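Local coordinates for protein DNMT2 (Spodoptera frugiperda, PDB 4H0N) that probably methylates cytosine 38 in the anticodon loop of tRNA(Asp), and also cytosine C5 in DNA, with S-adenosyl-L-methionine as methyl donor, at residues N130-I133 with D134-E138; V203-K206 with F207-P210; K272-E275 with L276-L280; R283-T286 with P287-L291. The protein carries 3 engineered substitutions. One frame throughout, in Å; residues are numbered along the deposited sequence.

Contact 1 of 4, residues N130-I133 with D134-E138; sequences NLFI and DKLKE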
loop_
_atom_site.group_PDB
_atom_site.type_symbol
_atom_site.label_atom_id
_atom_site.label_comp_id
_atom_site.label_asym_id
_atom_site.label_seq_id
_atom_site.Cartn_x
_atom_site.Cartn_y
_atom_site.Cartn_z
ATOM N N ASN A 130 -8.562 14.243 13.038
ATOM C CA ASN A 130 -9.204 15.507 13.383
ATOM C C ASN A 130 -8.188 16.614 13.638
ATOM O O ASN A 130 -8.403 17.763 13.258
ATOM C CB ASN A 130 -10.130 15.345 14.586
ATOM C CG ASN A 130 -11.342 14.485 14.275
ATOM O OD1 ASN A 130 -11.634 14.198 13.113
ATOM N ND2 ASN A 130 -12.060 14.079 15.314
ATOM N N LEU A 131 -7.079 16.259 14.275
ATOM C CA LEU A 131 -6.018 17.214 14.544
ATOM C C LEU A 131 -5.324 17.584 13.254
ATOM O O LEU A 131 -5.035 18.753 13.007
ATOM C CB LEU A 131 -4.988 16.619 15.495
ATOM C CG LEU A 131 -4.001 17.645 16.048
ATOM C CD1 LEU A 131 -4.716 18.539 17.048
ATOM C CD2 LEU A 131 -2.802 16.966 16.681
ATOM N N PHE A 132 -5.051 16.574 12.437
ATOM C CA PHE A 132 -4.317 16.770 11.196
ATOM C C PHE A 132 -5.045 17.697 10.231
ATOM O O PHE A 132 -4.436 18.570 9.619
ATOM C CB PHE A 132 -4.037 15.430 10.525
ATOM C CG PHE A 132 -3.647 15.555 9.091
ATOM C CD1 PHE A 132 -2.389 16.016 8.740
ATOM C CD2 PHE A 132 -4.542 15.221 8.087
ATOM C CE1 PHE A 132 -2.028 16.138 7.412
ATOM C CE2 PHE A 132 -4.190 15.342 6.760
ATOM C CZ PHE A 132 -2.933 15.799 6.420
ATOM N N ILE A 133 -6.350 17.498 10.097
ATOM C CA ILE A 133 -7.172 18.346 9.244
ATOM C C ILE A 133 -7.197 19.760 9.804
ATOM O O ILE A 133 -7.137 20.748 9.066
ATOM C CB ILE A 133 -8.619 17.807 9.160
ATOM C CG1 ILE A 133 -8.659 16.501 8.357
ATOM C CG2 ILE A 133 -9.568 18.852 8.576
ATOM C CD1 ILE A 133 -7.918 16.555 7.028
ATOM N N ASP A 134 -7.278 19.837 11.126
ATOM C CA ASP A 134 -7.307 21.101 11.841
ATOM C C ASP A 134 -6.036 21.911 11.606
ATOM O O ASP A 134 -6.076 23.139 11.551
ATOM C CB ASP A 134 -7.472 20.839 13.331
ATOM C CG ASP A 134 -7.608 22.107 14.126
ATOM O OD1 ASP A 134 -8.763 22.525 14.359
ATOM O OD2 ASP A 134 -6.566 22.683 14.511
ATOM N N LYS A 135 -4.908 21.220 11.473
ATOM C CA LYS A 135 -3.647 21.894 11.217
ATOM C C LYS A 135 -3.590 22.381 9.775
ATOM O O LYS A 135 -2.956 23.391 9.482
ATOM C CB LYS A 135 -2.452 20.984 11.520
ATOM C CG LYS A 135 -1.130 21.733 11.636
ATOM C CD LYS A 135 -1.218 22.767 12.750
ATOM C CE LYS A 135 -0.123 23.821 12.664
ATOM N NZ LYS A 135 1.220 23.299 13.027
ATOM N N LEU A 136 -4.252 21.661 8.877
ATOM C CA LEU A 136 -4.331 22.089 7.484
ATOM C C LEU A 136 -5.070 23.430 7.346
ATOM O O LEU A 136 -4.561 24.367 6.726
ATOM C CB LEU A 136 -5.004 21.022 6.616
ATOM C CG LEU A 136 -4.285 19.684 6.417
ATOM C CD1 LEU A 136 -5.087 18.787 5.480
ATOM C CD2 LEU A 136 -2.883 19.889 5.878
ATOM N N LYS A 137 -6.264 23.509 7.926
ATOM C CA LYS A 137 -7.069 24.723 7.871
ATOM C C LYS A 137 -6.301 25.908 8.434
ATOM O O LYS A 137 -6.376 27.013 7.905
ATOM C CB LYS A 137 -8.364 24.548 8.666
ATOM C CG LYS A 137 -9.386 23.610 8.060
ATOM C CD LYS A 137 -10.522 23.379 9.050
ATOM C CE LYS A 137 -11.877 23.337 8.362
ATOM N NZ LYS A 137 -11.947 22.279 7.315
ATOM N N GLU A 138 -5.569 25.662 9.517
ATOM C CA GLU A 138 -4.789 26.690 10.193
ATOM C C GLU A 138 -3.703 27.241 9.287
ATOM O O GLU A 138 -3.351 28.417 9.378
ATOM C CB GLU A 138 -4.142 26.106 11.450
ATOM C CG GLU A 138 -4.566 26.755 12.755
ATOM C CD GLU A 138 -4.334 25.849 13.952
ATOM O OE1 GLU A 138 -3.175 25.439 14.183
ATOM O OE2 GLU A 138 -5.314 25.534 14.655
#
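Phe132 O takes two backbone donors from the next turn. Leu136 N donates to Phe132 O at 3.2 Å, and Lys135 N adds a weak bond to the same oxygen. Leu131 O accepts from Lys135 N at 2.9 Å. Lys137 N meets Ile133 O more squarely, with an N-H...O angle of 166°. The i to i+4 bonds run along helix 127-138, which lies against the antiparallel end of the mixed sheet in this class I-like methyltransferase fold. Phe132, Ile133 and Leu136 form its buried side, packed on strands 161-168 and 141-148. Phe132 CG stands anti to the backbone N (chi1 163°), which lets the ring cross Leu136 obliquely. Leu136 CG lies over one ring face, displaced toward the rim. Leu136 CD1 is 3.8 Å from Phe132 CE2, while its CD2 approaches Phe132 CE1 and CZ more loosely. Leu136 CD1 also meets Ile133 CD1 at 3.9 Å, so one methyl touches both neighbours from the preceding turn. Lys135 leaves on another side of the helix. Its NZ donates to Ile103 O and more weakly to Asp107 OD1. The Lys135 side chain comes within about 4 Å of the calcium ion, whose site includes Gly104 and Asp107.

Contact 2 of 4, residues V203-K206 with F207-P210; sequences VDEK and FLVP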
loop_
_atom_site.group_PDB
_atom_site.type_symbol
_atom_site.label_atom_id
_atom_site.label_comp_id
_atom_site.label_asym_id
_atom_site.label_seq_id
_atom_site.Cartn_x
_atom_site.Cartn_y
_atom_site.Cartn_z
ATOM N N VAL A 203 5.498 -21.242 -13.081
ATOM C CA VAL A 203 5.614 -20.866 -11.675
ATOM C C VAL A 203 6.204 -21.995 -10.833
ATOM O O VAL A 203 5.733 -23.131 -10.867
ATOM C CB VAL A 203 4.276 -20.402 -11.083
ATOM C CG1 VAL A 203 4.451 -20.028 -9.620
ATOM C CG2 VAL A 203 3.742 -19.214 -11.864
ATOM N N ASP A 204 7.243 -21.661 -10.078
ATOM C CA ASP A 204 7.985 -22.629 -9.282
ATOM C C ASP A 204 7.134 -23.261 -8.178
ATOM O O ASP A 204 6.258 -22.612 -7.599
ATOM C CB ASP A 204 9.197 -21.934 -8.673
ATOM C CG ASP A 204 10.277 -22.897 -8.267
ATOM O OD1 ASP A 204 11.283 -22.998 -9.002
ATOM O OD2 ASP A 204 10.120 -23.543 -7.207
ATOM N N GLU A 205 7.403 -24.530 -7.884
ATOM C CA GLU A 205 6.643 -25.264 -6.875
ATOM C C GLU A 205 6.846 -24.736 -5.452
ATOM O O GLU A 205 6.169 -25.177 -4.526
ATOM C CB GLU A 205 6.968 -26.762 -6.926
ATOM C CG GLU A 205 6.023 -27.582 -7.804
ATOM C CD GLU A 205 5.937 -29.041 -7.376
ATOM O OE1 GLU A 205 6.686 -29.442 -6.458
ATOM O OE2 GLU A 205 5.115 -29.784 -7.954
ATOM N N LYS A 206 7.766 -23.796 -5.273
ATOM C CA LYS A 206 8.017 -23.253 -3.942
ATOM C C LYS A 206 6.865 -22.372 -3.453
ATOM O O LYS A 206 6.760 -22.080 -2.261
ATOM C CB LYS A 206 9.336 -22.479 -3.906
ATOM C CG LYS A 206 9.275 -21.073 -4.487
ATOM C CD LYS A 206 10.413 -20.861 -5.474
ATOM C CE LYS A 206 11.061 -19.498 -5.329
ATOM N NZ LYS A 206 12.161 -19.317 -6.318
ATOM N N PHE A 207 5.999 -21.961 -4.372
ATOM C CA PHE A 207 4.892 -21.079 -4.024
ATOM C C PHE A 207 3.630 -21.851 -3.660
ATOM O O PHE A 207 2.632 -21.258 -3.243
ATOM C CB PHE A 207 4.610 -20.095 -5.156
ATOM C CG PHE A 207 5.721 -19.120 -5.393
ATOM C CD1 PHE A 207 5.936 -18.073 -4.518
ATOM C CD2 PHE A 207 6.553 -19.250 -6.491
ATOM C CE1 PHE A 207 6.960 -17.176 -4.729
ATOM C CE2 PHE A 207 7.579 -18.355 -6.711
ATOM C CZ PHE A 207 7.783 -17.316 -5.828
ATOM N N LEU A 208 3.677 -23.169 -3.824
ATOM C CA LEU A 208 2.552 -24.019 -3.447
ATOM C C LEU A 208 2.293 -23.904 -1.956
ATOM O O LEU A 208 3.221 -23.913 -1.153
ATOM C CB LEU A 208 2.812 -25.478 -3.828
ATOM C CG LEU A 208 2.542 -25.853 -5.286
ATOM C CD1 LEU A 208 3.149 -27.200 -5.606
ATOM C CD2 LEU A 208 1.052 -25.855 -5.588
ATOM N N VAL A 209 1.027 -23.777 -1.594
ATOM C CA VAL A 209 0.644 -23.674 -0.196
ATOM C C VAL A 209 0.962 -24.983 0.541
ATOM O O VAL A 209 0.563 -26.068 0.101
ATOM C CB VAL A 209 -0.845 -23.296 -0.080
ATOM C CG1 VAL A 209 -1.283 -23.235 1.365
ATOM C CG2 VAL A 209 -1.090 -21.965 -0.769
ATOM N N PRO A 210 1.712 -24.885 1.652
ATOM C CA PRO A 210 2.180 -26.039 2.432
ATOM C C PRO A 210 1.049 -26.758 3.165
ATOM O O PRO A 210 -0.021 -26.181 3.346
ATOM C CB PRO A 210 3.136 -25.407 3.452
ATOM C CG PRO A 210 3.498 -24.078 2.889
ATOM C CD PRO A 210 2.272 -23.622 2.161
HETATM O O HOH W 1 5.050 -22.387 -0.419
#
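An Asx turn at Asp204 starts the short 3-10 turn that carries Phe207. Asp204 OD2 accepts from Lys206 N at 3.1 Å, through the lone pair anti to the other carboxylate oxygen. Asp204 O takes a weak bond from Phe207 N, and it also lies at the edge of the Phe207 ring, near its plane. Leu208 N then donates to Glu205 O at 3.3 Å, from well above the carbonyl plane. The turn sits in the loop between strand 161-168 and helix 211-214. Phe207 and Val209 tie it by backbone bonds to Tyr284 and Leu282, and Phe207 also rests on Met308 and Tyr312 of helix 308-316. Lys206 CG is set between its own backbone N and carbonyl carbon (chi1 79°), which brings the chain over one face of the ring. CG makes a CH-pi contact 4.0 Å from the Phe207 ring centroid, and Lys206 CE continues above the ring edge near Phe207 CE2 and CZ. Val203 CG1 comes in obliquely, 3.8 Å from Phe207 CD2. Cutting Phe207 back to an alanine would probably strip the lysine chain of its support and open a gap beside Val203 and Met308. A water donates to both Lys206 O and Leu208 O, bridging the end of the turn.

Contact 3 of 4, residues K272-E275 with L276-L280; sequences KFVE and LFKEL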
loop_
_atom_site.group_PDB
_atom_site.type_symbol
_atom_site.label_atom_id
_atom_site.label_comp_id
_atom_site.label_asym_id
_atom_site.label_seq_id
_atom_site.Cartn_x
_atom_site.Cartn_y
_atom_site.Cartn_z
ATOM N N LYS A 272 -6.749 -37.159 5.684
ATOM C CA LYS A 272 -7.555 -37.359 4.484
ATOM C C LYS A 272 -8.089 -36.024 3.963
ATOM O O LYS A 272 -8.294 -35.842 2.761
ATOM C CB LYS A 272 -8.714 -38.309 4.791
ATOM C CG LYS A 272 -9.551 -38.681 3.584
ATOM C CD LYS A 272 -9.507 -40.176 3.320
ATOM C CE LYS A 272 -10.155 -40.510 1.989
ATOM N NZ LYS A 272 -10.443 -41.963 1.854
ATOM N N PHE A 273 -8.322 -35.099 4.886
ATOM C CA PHE A 273 -8.740 -33.741 4.557
ATOM C C PHE A 273 -7.668 -33.046 3.714
ATOM O O PHE A 273 -7.984 -32.403 2.718
ATOM C CB PHE A 273 -9.009 -32.979 5.859
ATOM C CG PHE A 273 -9.346 -31.524 5.682
ATOM C CD1 PHE A 273 -10.667 -31.107 5.624
ATOM C CD2 PHE A 273 -8.342 -30.564 5.631
ATOM C CE1 PHE A 273 -10.979 -29.761 5.485
ATOM C CE2 PHE A 273 -8.647 -29.220 5.488
ATOM C CZ PHE A 273 -9.967 -28.819 5.420
ATOM N N VAL A 274 -6.402 -33.198 4.108
ATOM C CA VAL A 274 -5.278 -32.528 3.438
ATOM C C VAL A 274 -4.935 -33.109 2.059
ATOM O O VAL A 274 -4.612 -32.356 1.136
ATOM C CB VAL A 274 -4.005 -32.492 4.344
ATOM C CG1 VAL A 274 -2.752 -32.156 3.548
ATOM C CG2 VAL A 274 -4.189 -31.508 5.496
ATOM N N GLU A 275 -5.011 -34.433 1.915
ATOM C CA GLU A 275 -4.706 -35.072 0.633
ATOM C C GLU A 275 -5.605 -34.547 -0.487
ATOM O O GLU A 275 -5.164 -34.401 -1.630
ATOM C CB GLU A 275 -4.799 -36.601 0.719
ATOM C CG GLU A 275 -6.216 -37.153 0.860
ATOM C CD GLU A 275 -6.418 -38.454 0.101
ATOM O OE1 GLU A 275 -5.722 -38.663 -0.914
ATOM O OE2 GLU A 275 -7.275 -39.265 0.514
ATOM N N LEU A 276 -6.857 -34.250 -0.153
ATOM C CA LEU A 276 -7.788 -33.713 -1.135
ATOM C C LEU A 276 -7.397 -32.295 -1.549
ATOM O O LEU A 276 -7.498 -31.930 -2.718
ATOM C CB LEU A 276 -9.216 -33.741 -0.592
ATOM C CG LEU A 276 -9.746 -35.124 -0.216
ATOM C CD1 LEU A 276 -11.217 -35.057 0.164
ATOM C CD2 LEU A 276 -9.522 -36.106 -1.354
ATOM N N PHE A 277 -6.943 -31.499 -0.586
ATOM C CA PHE A 277 -6.519 -30.134 -0.866
ATOM C C PHE A 277 -5.123 -30.066 -1.469
ATOM O O PHE A 277 -4.784 -29.094 -2.141
ATOM C CB PHE A 277 -6.589 -29.278 0.397
ATOM C CG PHE A 277 -7.982 -28.899 0.778
ATOM C CD1 PHE A 277 -8.648 -27.899 0.093
ATOM C CD2 PHE A 277 -8.634 -29.549 1.809
ATOM C CE1 PHE A 277 -9.939 -27.549 0.430
ATOM C CE2 PHE A 277 -9.922 -29.205 2.151
ATOM C CZ PHE A 277 -10.577 -28.203 1.460
ATOM N N LYS A 278 -4.316 -31.091 -1.220
ATOM C CA LYS A 278 -2.985 -31.173 -1.806
ATOM C C LYS A 278 -3.070 -31.246 -3.331
ATOM O O LYS A 278 -2.200 -30.725 -4.033
ATOM C CB LYS A 278 -2.232 -32.388 -1.259
ATOM C CG LYS A 278 -1.034 -32.060 -0.379
ATOM C CD LYS A 278 0.274 -32.400 -1.079
ATOM C CE LYS A 278 0.230 -33.809 -1.652
ATOM N NZ LYS A 278 1.542 -34.268 -2.192
ATOM N N GLU A 279 -4.129 -31.875 -3.837
ATOM C CA GLU A 279 -4.275 -32.105 -5.273
ATOM C C GLU A 279 -5.051 -31.002 -5.988
ATOM O O GLU A 279 -5.428 -31.152 -7.154
ATOM C CB GLU A 279 -4.891 -33.484 -5.553
ATOM C CG GLU A 279 -6.293 -33.700 -4.994
ATOM C CD GLU A 279 -6.673 -35.175 -4.914
ATOM O OE1 GLU A 279 -5.962 -35.937 -4.222
ATOM O OE2 GLU A 279 -7.681 -35.575 -5.536
ATOM N N LEU A 280 -5.277 -29.894 -5.286
ATOM C CA LEU A 280 -5.856 -28.701 -5.893
ATOM C C LEU A 280 -4.774 -27.767 -6.438
ATOM O O LEU A 280 -5.079 -26.789 -7.111
ATOM C CB LEU A 280 -6.740 -27.951 -4.888
ATOM C CG LEU A 280 -8.210 -28.372 -4.831
ATOM C CD1 LEU A 280 -9.008 -27.431 -3.934
ATOM C CD2 LEU A 280 -8.795 -28.419 -6.238
#
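Phe273 and Phe277, one helical turn apart, bring their rings together. Phe277 CE2 lies over one face of the Phe273 ring, offset toward the rim and nearest to Phe273 CZ. The centroids are 4.7 Å apart and the planes meet at 46°, so the pair is oblique. The two first torsions differ. Phe273 CG is anti to the backbone N (chi1 175°), whereas Phe277 CG is anti to its carbonyl carbon (chi1 -75°), and the rings converge on the same side of the helix. Phe273 O sits at the edge of the Phe277 ring, near its plane. Next to this pair, Leu276 CG packs on Lys272 O at 3.4 Å. The backbone beneath belongs to helix 271-278, and Lys278 N donates to Val274 O at 2.7 Å. The helix is amphipathic. Both phenylalanines are buried, while Lys272, Glu275, Lys278 and Glu279 are exposed. Among these, Glu275 OE1 and Glu279 OE1 come within 4.3 Å, and these like charges would be expected to repel mildly. Leu280 N donates to Phe277 O at 3.3 Å. Farther out, the Tyr260 ring meets Phe277 edge-to-face, and Cys259 of helix 253-262 touches Leu276, Phe277 and Leu280. Another side of the helix faces helix 211-214, where Glu211 touches Val274 and Lys278. Thr249 OG1 hydrogen-bonds to Leu280 O.

Contact 4 of 4, residues R283-T286 with P287-L291; sequences RYFT and PKEVL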
loop_
_atom_site.group_PDB
_atom_site.type_symbol
_atom_site.label_atom_id
_atom_site.label_comp_id
_atom_site.label_asym_id
_atom_site.label_seq_id
_atom_site.Cartn_x
_atom_site.Cartn_y
_atom_site.Cartn_z
ATOM N N ARG A 283 -1.646 -22.324 -4.687
ATOM C CA ARG A 283 -0.350 -21.687 -4.501
ATOM C C ARG A 283 -0.539 -20.222 -4.170
ATOM O O ARG A 283 -1.589 -19.647 -4.441
ATOM C CB ARG A 283 0.491 -21.799 -5.769
ATOM C CG ARG A 283 0.017 -20.899 -6.900
ATOM C CD ARG A 283 1.188 -20.510 -7.782
ATOM N NE ARG A 283 0.771 -20.001 -9.085
ATOM C CZ ARG A 283 0.626 -18.713 -9.372
ATOM N NH1 ARG A 283 0.855 -17.793 -8.442
ATOM N NH2 ARG A 283 0.247 -18.348 -10.587
ATOM N N TYR A 284 0.487 -19.616 -3.589
ATOM C CA TYR A 284 0.473 -18.183 -3.347
ATOM C C TYR A 284 0.744 -17.409 -4.636
ATOM O O TYR A 284 1.260 -17.964 -5.609
ATOM C CB TYR A 284 1.519 -17.819 -2.301
ATOM C CG TYR A 284 1.294 -18.469 -0.958
ATOM C CD1 TYR A 284 0.246 -18.072 -0.137
ATOM C CD2 TYR A 284 2.140 -19.474 -0.500
ATOM C CE1 TYR A 284 0.039 -18.661 1.098
ATOM C CE2 TYR A 284 1.940 -20.071 0.733
ATOM C CZ TYR A 284 0.890 -19.661 1.526
ATOM O OH TYR A 284 0.697 -20.253 2.754
ATOM N N PHE A 285 0.379 -16.131 -4.651
ATOM C CA PHE A 285 0.825 -15.254 -5.722
ATOM C C PHE A 285 2.314 -14.994 -5.513
ATOM O O PHE A 285 2.773 -14.876 -4.375
ATOM C CB PHE A 285 0.043 -13.937 -5.722
ATOM C CG PHE A 285 -1.397 -14.075 -6.158
ATOM C CD1 PHE A 285 -1.721 -14.224 -7.501
ATOM C CD2 PHE A 285 -2.427 -14.044 -5.229
ATOM C CE1 PHE A 285 -3.045 -14.352 -7.906
ATOM C CE2 PHE A 285 -3.753 -14.170 -5.626
ATOM C CZ PHE A 285 -4.062 -14.323 -6.964
ATOM N N THR A 286 3.071 -14.929 -6.602
ATOM C CA THR A 286 4.493 -14.616 -6.515
ATOM C C THR A 286 4.648 -13.121 -6.265
ATOM O O THR A 286 3.750 -12.349 -6.610
ATOM C CB THR A 286 5.227 -14.956 -7.818
ATOM O OG1 THR A 286 4.975 -13.924 -8.779
ATOM C CG2 THR A 286 4.769 -16.298 -8.361
ATOM N N PRO A 287 5.781 -12.703 -5.663
ATOM C CA PRO A 287 6.061 -11.281 -5.425
ATOM C C PRO A 287 5.893 -10.441 -6.684
ATOM O O PRO A 287 5.446 -9.294 -6.615
ATOM C CB PRO A 287 7.528 -11.293 -5.002
ATOM C CG PRO A 287 7.694 -12.602 -4.318
ATOM C CD PRO A 287 6.833 -13.566 -5.089
ATOM N N LYS A 288 6.250 -11.028 -7.822
ATOM C CA LYS A 288 6.114 -10.394 -9.127
ATOM C C LYS A 288 4.647 -10.130 -9.454
ATOM O O LYS A 288 4.279 -9.036 -9.885
ATOM C CB LYS A 288 6.740 -11.298 -10.188
ATOM C CG LYS A 288 6.823 -10.711 -11.580
ATOM C CD LYS A 288 7.526 -11.687 -12.513
ATOM C CE LYS A 288 7.605 -11.158 -13.933
ATOM N NZ LYS A 288 8.245 -12.146 -14.845
ATOM N N GLU A 289 3.813 -11.143 -9.241
ATOM C CA GLU A 289 2.384 -11.027 -9.495
ATOM C C GLU A 289 1.734 -9.996 -8.583
ATOM O O GLU A 289 0.921 -9.189 -9.025
ATOM C CB GLU A 289 1.703 -12.389 -9.351
ATOM C CG GLU A 289 1.914 -13.304 -10.554
ATOM C CD GLU A 289 1.720 -14.784 -10.232
ATOM O OE1 GLU A 289 1.731 -15.160 -9.036
ATOM O OE2 GLU A 289 1.561 -15.573 -11.190
ATOM N N VAL A 290 2.099 -10.018 -7.308
ATOM C CA VAL A 290 1.577 -9.045 -6.360
ATOM C C VAL A 290 1.987 -7.627 -6.767
ATOM O O VAL A 290 1.215 -6.682 -6.615
ATOM C CB VAL A 290 2.054 -9.359 -4.933
ATOM C CG1 VAL A 290 1.521 -8.327 -3.941
ATOM C CG2 VAL A 290 1.632 -10.770 -4.540
ATOM N N LEU A 291 3.197 -7.490 -7.305
ATOM C CA LEU A 291 3.672 -6.206 -7.820
ATOM C C LEU A 291 2.820 -5.703 -8.988
ATOM O O LEU A 291 2.501 -4.516 -9.064
ATOM C CB LEU A 291 5.150 -6.290 -8.222
ATOM C CG LEU A 291 6.182 -6.038 -7.111
ATOM C CD1 LEU A 291 7.566 -6.518 -7.518
ATOM C CD2 LEU A 291 6.229 -4.562 -6.745
#
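Glu289 serves both as half of a capping box and as the mate of a buried arginine. Its OE1 accepts from Thr286 N at 2.8 Å, on the anti side and somewhat out of the carboxylate plane. In return, Glu289 N donates to Thr286 OG1 at 3.0 Å. Thr286 is the N-cap of helix 287-293; its chi1 of 78° turns OG1 toward Glu289 N. Arg283 arrives end-on. Its NH1 reaches the syn lone pair of Glu289 OE1 at 2.8 Å, and its NH2 meets Glu289 OE2 at 3.1 Å, with the guanidinium and carboxylate planes 17° apart. Arg283 NH1 also donates to Tyr284 O, which steadies the guanidinium. The sequence from Arg283 to Glu289 matches motif IX of C5-cytosine methyltransferases. Val290 N bonds to Thr286 O, and Val290 CG2 packs on Phe285 CB at 3.7 Å. Were Glu289 an alanine, the Arg283 charge is likely to be left without its mate and Thr286 N without its acceptor. Glu200 N adds a weak bond to Glu289 OE2. With Thr286 N and Arg283 NH1 on OE1 and Arg283 NH2 on OE2, the buried carboxylate is likely to stay ionised.

Overall arrangement
Contact 4 is the buried one of the set, and its chemistry is ionic and capping. Contact 2 is a surface turn. The two touch: Phe207 O lies 2.7 Å from Tyr284 N, a probable hydrogen bond, and Phe207 CE1 packs on Pro287 CD. Contacts 1 and 3 are partly buried helix turns, with one buried phenylalanine in contact 1 and two in contact 3. Contact 1 packs on the central sheet near the calcium ion, whereas contact 3 packs on helix 253-262. Their centres are about 54 Å apart, on opposite sides of the chain's centre. Contact 3 adjoins contact 4 in sequence only, and its nearest atoms are about 6 Å from contact 2.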